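Local structure of topoisomerase I-like protein (Leishmania donovani, 2B9S) at residues 18-32 with 203-216. The protein probably relaxes supercoiled DNA by nicking and resealing one strand, as a eukaryotic type IB topoisomerase, here in a heterodimer with vanadate and nicked DNA. Numbering follows the deposited sequence.
With nucleotides of chain A.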
loop_
_atom_site.group_PDB
_atom_site.type_symbol
_atom_site.label_atom_id
_atom_site.label_comp_id
_atom_site.label_asym_id
_atom_site.label_seq_id
_atom_site.Cartn_x
_atom_site.Cartn_y
_atom_site.Cartn_z
ATOM N N GLY D 18 -14.820 -3.724 12.840
ATOM C CA GLY D 18 -16.081 -4.479 12.829
ATOM C C GLY D 18 -17.044 -4.138 13.966
ATOM O O GLY D 18 -18.223 -4.462 13.885
ATOM N N GLU D 19 -16.533 -3.503 15.021
ATOM C CA GLU D 19 -17.342 -2.945 16.101
ATOM C C GLU D 19 -17.897 -1.595 15.664
ATOM O O GLU D 19 -17.506 -1.066 14.619
ATOM C CB GLU D 19 -16.502 -2.747 17.369
ATOM C CG GLU D 19 -15.856 -4.009 17.905
ATOM C CD GLU D 19 -15.076 -3.786 19.208
ATOM O OE1 GLU D 19 -14.632 -2.651 19.470
ATOM O OE2 GLU D 19 -14.910 -4.761 19.978
ATOM N N ARG D 20 -18.805 -1.047 16.471
ATOM C CA ARG D 20 -19.360 0.286 16.259
ATOM C C ARG D 20 -18.264 1.350 16.297
ATOM O O ARG D 20 -17.554 1.477 17.289
ATOM C CB ARG D 20 -20.432 0.570 17.312
ATOM C CG ARG D 20 -21.452 1.573 16.875
ATOM C CD ARG D 20 -22.592 1.666 17.865
ATOM N NE ARG D 20 -23.398 2.853 17.603
ATOM C CZ ARG D 20 -24.426 2.915 16.755
ATOM N NH1 ARG D 20 -24.792 1.857 16.074
ATOM N NH2 ARG D 20 -25.085 4.053 16.588
ATOM N N ARG D 21 -18.116 2.102 15.209
ATOM C CA ARG D 21 -16.953 2.981 15.054
ATOM C C ARG D 21 -17.292 4.453 15.231
ATOM O O ARG D 21 -16.421 5.239 15.570
ATOM C CB ARG D 21 -16.250 2.753 13.690
ATOM C CG ARG D 21 -15.836 1.327 13.407
ATOM C CD ARG D 21 -14.882 0.803 14.482
ATOM N NE ARG D 21 -13.603 1.519 14.483
ATOM C CZ ARG D 21 -12.561 1.201 13.716
ATOM N NH1 ARG D 21 -12.623 0.179 12.853
ATOM N NH2 ARG D 21 -11.461 1.920 13.794
ATOM N N TRP D 22 -18.550 4.808 14.980
ATOM C CA TRP D 22 -19.030 6.199 15.074
ATOM C C TRP D 22 -20.526 6.262 15.441
ATOM O O TRP D 22 -21.251 5.280 15.289
ATOM C CB TRP D 22 -18.765 6.996 13.777
ATOM C CG TRP D 22 -19.283 6.338 12.486
ATOM C CD1 TRP D 22 -18.593 5.460 11.681
ATOM C CD2 TRP D 22 -20.563 6.514 11.867
ATOM N NE1 TRP D 22 -19.354 5.092 10.617
ATOM C CE2 TRP D 22 -20.575 5.707 10.701
ATOM C CE3 TRP D 22 -21.704 7.268 12.178
ATOM C CZ2 TRP D 22 -21.692 5.639 9.834
ATOM C CZ3 TRP D 22 -22.810 7.201 11.323
ATOM C CH2 TRP D 22 -22.799 6.383 10.170
ATOM N N GLU D 23 -20.960 7.425 15.927
ATOM C CA GLU D 23 -22.367 7.686 16.267
ATOM C C GLU D 23 -22.980 8.594 15.229
ATOM O O GLU D 23 -24.138 8.426 14.831
ATOM C CB GLU D 23 -22.487 8.318 17.662
ATOM C CG GLU D 23 -22.198 7.326 18.791
ATOM C CD GLU D 23 -23.090 6.079 18.726
ATOM O OE1 GLU D 23 -24.274 6.208 18.305
ATOM O OE2 GLU D 23 -22.601 4.979 19.100
ATOM N N THR D 24 -22.188 9.566 14.799
ATOM C CA THR D 24 -22.615 10.472 13.747
ATOM C C THR D 24 -21.513 10.644 12.702
ATOM O O THR D 24 -20.318 10.680 13.025
ATOM C CB THR D 24 -23.020 11.869 14.292
ATOM O OG1 THR D 24 -21.920 12.444 14.999
ATOM C CG2 THR D 24 -24.249 11.789 15.204
ATOM N N LEU D 25 -21.938 10.768 11.454
ATOM C CA LEU D 25 -21.039 10.997 10.352
ATOM C C LEU D 25 -21.685 11.878 9.290
ATOM O O LEU D 25 -22.724 11.542 8.743
ATOM C CB LEU D 25 -20.569 9.648 9.763
ATOM C CG LEU D 25 -19.527 9.599 8.650
ATOM C CD1 LEU D 25 -18.269 10.426 8.971
ATOM C CD2 LEU D 25 -19.199 8.134 8.351
ATOM N N ALA D 26 -21.039 12.998 9.007
ATOM C CA ALA D 26 -21.467 13.931 7.986
ATOM C C ALA D 26 -20.313 14.247 7.033
ATOM O O ALA D 26 -19.183 14.501 7.464
ATOM C CB ALA D 26 -21.987 15.227 8.635
ATOM N N HIS D 27 -20.598 14.252 5.734
ATOM C CA HIS D 27 -19.582 14.574 4.725
ATOM C C HIS D 27 -20.267 14.939 3.427
ATOM O O HIS D 27 -21.457 14.700 3.260
ATOM C CB HIS D 27 -18.576 13.409 4.527
ATOM C CG HIS D 27 -19.200 12.147 4.005
ATOM N ND1 HIS D 27 -19.370 11.898 2.657
ATOM C CD2 HIS D 27 -19.703 11.068 4.657
ATOM C CE1 HIS D 27 -19.959 10.726 2.502
ATOM N NE2 HIS D 27 -20.167 10.199 3.698
ATOM N N ASN D 28 -19.499 15.512 2.511
ATOM C CA ASN D 28 -20.013 16.012 1.239
ATOM C C ASN D 28 -19.763 15.129 0.010
ATOM O O ASN D 28 -19.904 15.599 -1.116
ATOM C CB ASN D 28 -19.415 17.401 0.986
ATOM C CG ASN D 28 -19.863 18.418 2.017
ATOM O OD1 ASN D 28 -21.052 18.527 2.310
ATOM N ND2 ASN D 28 -18.926 19.161 2.563
ATOM N N GLY D 29 -19.387 13.868 0.230
ATOM C CA GLY D 29 -19.148 12.924 -0.863
ATOM C C GLY D 29 -17.799 13.115 -1.525
ATOM O O GLY D 29 -16.804 13.410 -0.866
ATOM N N VAL D 30 -17.778 12.987 -2.842
ATOM C CA VAL D 30 -16.529 12.852 -3.588
ATOM C C VAL D 30 -16.366 13.883 -4.693
ATOM O O VAL D 30 -17.352 14.363 -5.243
ATOM C CB VAL D 30 -16.409 11.423 -4.185
ATOM C CG1 VAL D 30 -16.286 10.386 -3.048
ATOM C CG2 VAL D 30 -17.601 11.100 -5.103
ATOM N N LEU D 31 -15.116 14.221 -5.008
ATOM C CA LEU D 31 -14.814 15.114 -6.126
ATOM C C LEU D 31 -14.489 14.290 -7.380
ATOM O O LEU D 31 -13.482 13.570 -7.428
ATOM C CB LEU D 31 -13.690 16.109 -5.759
ATOM C CG LEU D 31 -13.254 17.206 -6.769
ATOM C CD1 LEU D 31 -14.421 18.021 -7.326
ATOM C CD2 LEU D 31 -12.193 18.138 -6.209
ATOM N N PHE D 32 -15.364 14.385 -8.376
ATOM C CA PHE D 32 -15.218 13.704 -9.663
ATOM C C PHE D 32 -14.282 14.500 -10.566
ATOM O O PHE D 32 -14.427 15.721 -10.662
ATOM C CB PHE D 32 -16.578 13.627 -10.371
ATOM C CG PHE D 32 -17.550 12.680 -9.736
ATOM C CD1 PHE D 32 -17.516 11.320 -10.041
ATOM C CD2 PHE D 32 -18.526 13.147 -8.854
ATOM C CE1 PHE D 32 -18.425 10.430 -9.454
ATOM C CE2 PHE D 32 -19.438 12.267 -8.269
ATOM C CZ PHE D 32 -19.385 10.910 -8.571
ATOM N N TRP D 203 -26.468 7.909 -6.956
ATOM C CA TRP D 203 -25.523 7.013 -6.296
ATOM C C TRP D 203 -25.946 5.554 -6.504
ATOM O O TRP D 203 -27.101 5.286 -6.841
ATOM C CB TRP D 203 -25.455 7.325 -4.792
ATOM C CG TRP D 203 -25.015 8.727 -4.443
ATOM C CD1 TRP D 203 -25.708 9.642 -3.700
ATOM C CD2 TRP D 203 -23.779 9.370 -4.812
ATOM N NE1 TRP D 203 -24.984 10.806 -3.577
ATOM C CE2 TRP D 203 -23.803 10.670 -4.256
ATOM C CE3 TRP D 203 -22.653 8.969 -5.549
ATOM C CZ2 TRP D 203 -22.746 11.572 -4.414
ATOM C CZ3 TRP D 203 -21.617 9.862 -5.718
ATOM C CH2 TRP D 203 -21.664 11.153 -5.139
ATOM N N ALA D 204 -25.013 4.610 -6.316
ATOM C CA ALA D 204 -25.352 3.175 -6.353
ATOM C C ALA D 204 -26.329 2.859 -5.225
ATOM O O ALA D 204 -27.297 2.127 -5.410
ATOM C CB ALA D 204 -24.098 2.310 -6.198
ATOM N N ALA D 205 -26.048 3.445 -4.065
ATOM C CA ALA D 205 -26.709 3.132 -2.817
ATOM C C ALA D 205 -26.236 4.141 -1.779
ATOM O O ALA D 205 -25.147 4.711 -1.908
ATOM C CB ALA D 205 -26.384 1.683 -2.368
ATOM N N VAL D 206 -27.079 4.383 -0.774
ATOM C CA VAL D 206 -26.722 5.208 0.385
ATOM C C VAL D 206 -27.009 4.309 1.577
ATOM O O VAL D 206 -28.089 3.751 1.701
ATOM C CB VAL D 206 -27.526 6.548 0.442
ATOM C CG1 VAL D 206 -27.156 7.370 1.659
ATOM C CG2 VAL D 206 -27.301 7.381 -0.820
ATOM N N GLN D 207 -25.999 4.098 2.403
ATOM C CA GLN D 207 -26.122 3.242 3.570
ATOM C C GLN D 207 -25.613 4.004 4.798
ATOM O O GLN D 207 -25.059 5.120 4.689
ATOM C CB GLN D 207 -25.353 1.930 3.366
ATOM C CG GLN D 207 -23.838 2.126 3.122
ATOM C CD GLN D 207 -23.077 0.831 3.110
ATOM O OE1 GLN D 207 -23.333 -0.031 2.271
ATOM N NE2 GLN D 207 -22.130 0.680 4.041
ATOM N N HIS D 208 -25.816 3.387 5.957
ATOM C CA HIS D 208 -25.573 4.016 7.243
ATOM C C HIS D 208 -24.957 2.988 8.153
ATOM O O HIS D 208 -25.528 2.666 9.208
ATOM C CB HIS D 208 -26.902 4.540 7.846
ATOM C CG HIS D 208 -27.741 5.304 6.870
ATOM N ND1 HIS D 208 -27.358 6.529 6.370
ATOM C CD2 HIS D 208 -28.902 4.986 6.248
ATOM C CE1 HIS D 208 -28.263 6.948 5.498
ATOM N NE2 HIS D 208 -29.214 6.036 5.415
ATOM N N ASP D 209 -23.787 2.484 7.751
ATOM C CA ASP D 209 -23.108 1.395 8.471
ATOM C C ASP D 209 -22.118 1.971 9.496
ATOM O O ASP D 209 -21.058 2.505 9.131
ATOM C CB ASP D 209 -22.430 0.422 7.468
ATOM C CG ASP D 209 -21.891 -0.864 8.124
ATOM O OD1 ASP D 209 -21.992 -1.035 9.361
ATOM O OD2 ASP D 209 -21.346 -1.724 7.392
ATOM N N HIS D 210 -22.488 1.870 10.773
ATOM C CA HIS D 210 -21.694 2.402 11.902
ATOM C C HIS D 210 -20.505 1.500 12.252
ATOM O O HIS D 210 -19.682 1.850 13.100
ATOM C CB HIS D 210 -22.566 2.572 13.163
ATOM C CG HIS D 210 -23.621 3.645 13.071
ATOM N ND1 HIS D 210 -23.519 4.853 13.730
ATOM C CD2 HIS D 210 -24.827 3.660 12.454
ATOM C CE1 HIS D 210 -24.597 5.577 13.495
ATOM N NE2 HIS D 210 -25.408 4.875 12.725
ATOM N N THR D 211 -20.425 0.335 11.604
ATOM C CA THR D 211 -19.379 -0.657 11.879
ATOM C C THR D 211 -18.201 -0.551 10.908
ATOM O O THR D 211 -17.232 -1.324 11.017
ATOM C CB THR D 211 -19.922 -2.112 11.849
ATOM O OG1 THR D 211 -20.422 -2.414 10.535
ATOM C CG2 THR D 211 -21.037 -2.317 12.887
ATOM N N VAL D 212 -18.286 0.397 9.966
ATOM C CA VAL D 212 -17.182 0.678 9.023
ATOM C C VAL D 212 -16.711 2.143 9.091
ATOM O O VAL D 212 -17.410 2.983 9.658
ATOM C CB VAL D 212 -17.491 0.185 7.534
ATOM C CG1 VAL D 212 -17.789 -1.326 7.521
ATOM C CG2 VAL D 212 -18.626 0.978 6.869
ATOM N N THR D 213 -15.540 2.433 8.510
ATOM C CA THR D 213 -14.844 3.728 8.656
ATOM C C THR D 213 -14.733 4.492 7.336
ATOM O O THR D 213 -14.055 5.533 7.257
ATOM C CB THR D 213 -13.383 3.575 9.168
ATOM O OG1 THR D 213 -12.599 2.873 8.190
ATOM C CG2 THR D 213 -13.308 2.854 10.482
ATOM N N TRP D 214 -15.358 3.957 6.288
ATOM C CA TRP D 214 -15.260 4.553 4.962
ATOM C C TRP D 214 -16.470 5.404 4.628
ATOM O O TRP D 214 -17.574 5.138 5.132
ATOM C CB TRP D 214 -15.028 3.484 3.884
ATOM C CG TRP D 214 -15.992 2.320 3.813
ATOM C CD1 TRP D 214 -15.819 1.075 4.375
ATOM C CD2 TRP D 214 -17.222 2.242 3.048
ATOM N NE1 TRP D 214 -16.882 0.260 4.039
ATOM C CE2 TRP D 214 -17.742 0.949 3.223
ATOM C CE3 TRP D 214 -17.926 3.146 2.249
ATOM C CZ2 TRP D 214 -18.939 0.541 2.638
ATOM C CZ3 TRP D 214 -19.106 2.743 1.664
ATOM C CH2 TRP D 214 -19.601 1.451 1.851
ATOM N N LEU D 215 -16.258 6.423 3.785
ATOM C CA LEU D 215 -17.318 7.376 3.442
ATOM C C LEU D 215 -17.924 7.076 2.076
ATOM O O LEU D 215 -19.067 7.466 1.775
ATOM C CB LEU D 215 -16.797 8.828 3.455
ATOM C CG LEU D 215 -15.855 9.278 4.572
ATOM C CD1 LEU D 215 -15.504 10.795 4.493
ATOM C CD2 LEU D 215 -16.382 8.909 5.943
ATOM N N ALA D 216 -17.148 6.405 1.233
ATOM C CA ALA D 216 -17.604 6.018 -0.093
ATOM C C ALA D 216 -16.794 4.821 -0.607
ATOM O O ALA D 216 -15.668 4.582 -0.151
ATOM C CB ALA D 216 -17.534 7.224 -1.068
ATOM P P DC A 8 -13.071 -0.743 8.019
ATOM O OP1 DC A 8 -13.738 -1.444 9.098
ATOM O OP2 DC A 8 -13.720 0.481 7.464
ATOM O "O5'" DC A 8 -11.582 -0.210 8.272
ATOM C "C5'" DC A 8 -10.581 -0.838 8.971
ATOM C "C4'" DC A 8 -9.365 -1.233 8.113
ATOM O "O4'" DC A 8 -9.673 -1.776 6.814
ATOM C "C3'" DC A 8 -8.262 -0.247 7.785
ATOM O "O3'" DC A 8 -7.574 0.125 8.991
ATOM C "C2'" DC A 8 -7.393 -1.182 6.938
ATOM C "C1'" DC A 8 -8.398 -2.177 6.347
ATOM N N1 DC A 8 -8.338 -2.208 4.845
ATOM C C2 DC A 8 -7.331 -2.984 4.246
ATOM O O2 DC A 8 -6.549 -3.622 4.964
ATOM N N3 DC A 8 -7.243 -3.020 2.893
ATOM C C4 DC A 8 -8.103 -2.318 2.141
ATOM N N4 DC A 8 -7.955 -2.413 0.815
ATOM C C5 DC A 8 -9.139 -1.498 2.726
ATOM C C6 DC A 8 -9.212 -1.468 4.077
ATOM P P DA A 7 -17.136 -3.367 3.427
ATOM O OP1 DA A 7 -18.286 -3.034 4.300
ATOM O OP2 DA A 7 -16.952 -2.733 2.106
ATOM O "O5'" DA A 7 -15.824 -3.103 4.268
ATOM C "C5'" DA A 7 -15.611 -3.774 5.483
ATOM C "C4'" DA A 7 -14.224 -3.460 6.003
ATOM O "O4'" DA A 7 -13.291 -4.363 5.365
ATOM C "C3'" DA A 7 -13.665 -2.051 5.765
ATOM O "O3'" DA A 7 -12.797 -1.781 6.846
ATOM C "C2'" DA A 7 -12.761 -2.235 4.576
ATOM C "C1'" DA A 7 -12.184 -3.607 4.946
ATOM N N9 DA A 7 -11.516 -4.272 3.822
ATOM C C8 DA A 7 -11.933 -4.239 2.527
ATOM N N7 DA A 7 -11.150 -4.900 1.733
ATOM C C5 DA A 7 -10.151 -5.381 2.530
ATOM C C6 DA A 7 -9.029 -6.160 2.239
ATOM N N6 DA A 7 -8.738 -6.573 0.995
ATOM N N1 DA A 7 -8.218 -6.472 3.264
ATOM C C2 DA A 7 -8.545 -6.062 4.496
ATOM N N3 DA A 7 -9.574 -5.307 4.880
ATOM C C4 DA A 7 -10.351 -5.002 3.837
HETATM O O HOH W 1 -14.562 -1.287 11.594
#
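W203 meets 18-32 through CZ3 and CH2 of its indole: CZ3 comes 3.8 Å from F32 CZ at the edge of the phenyl ring, and CH2 touches V30 CG2. After strand 205-207 the chain enters a type I turn, D209 to V212, and here H210 is sandwiched. The six-membered ring of W22 makes an offset stack on one face, planes at 27°, and the R20 guanidinium lies flat on the other at 14°. E23 grips that guanidinium side-on in a salt bridge, NE to OE2 and NH2 to OE1, which limits its rotation. H210 ND1 donates to W22 O (2.8 Å) from above the carbonyl plane, while NE2 bonds to E190. A backbone hydrogen bond runs from R21 N to H210 O (2.6 Å), and the indole NE1 of W22 gives a weak one to V212 O. At T211, the carbonyl O shares a water with G18 N, R21 NH1 and OP1 of DC8 of chain A. T213, directly after the turn, grips OP2 of that phosphate with N and OG1; its methyl CG2 sits over the R21 guanidinium, 3.6 Å from NH1. L215 CB makes a CH-pi contact over the centre of the H27 ring (3.7 Å to the centroid), and CD2 meets L25 CD2 (3.8 Å). A216 CB closes on V30 CG1. Thus 18-32 packs against a turn and the DNA-phosphate-binding run after it, within the DNA-binding fragment of a eukaryotic topoisomerase I.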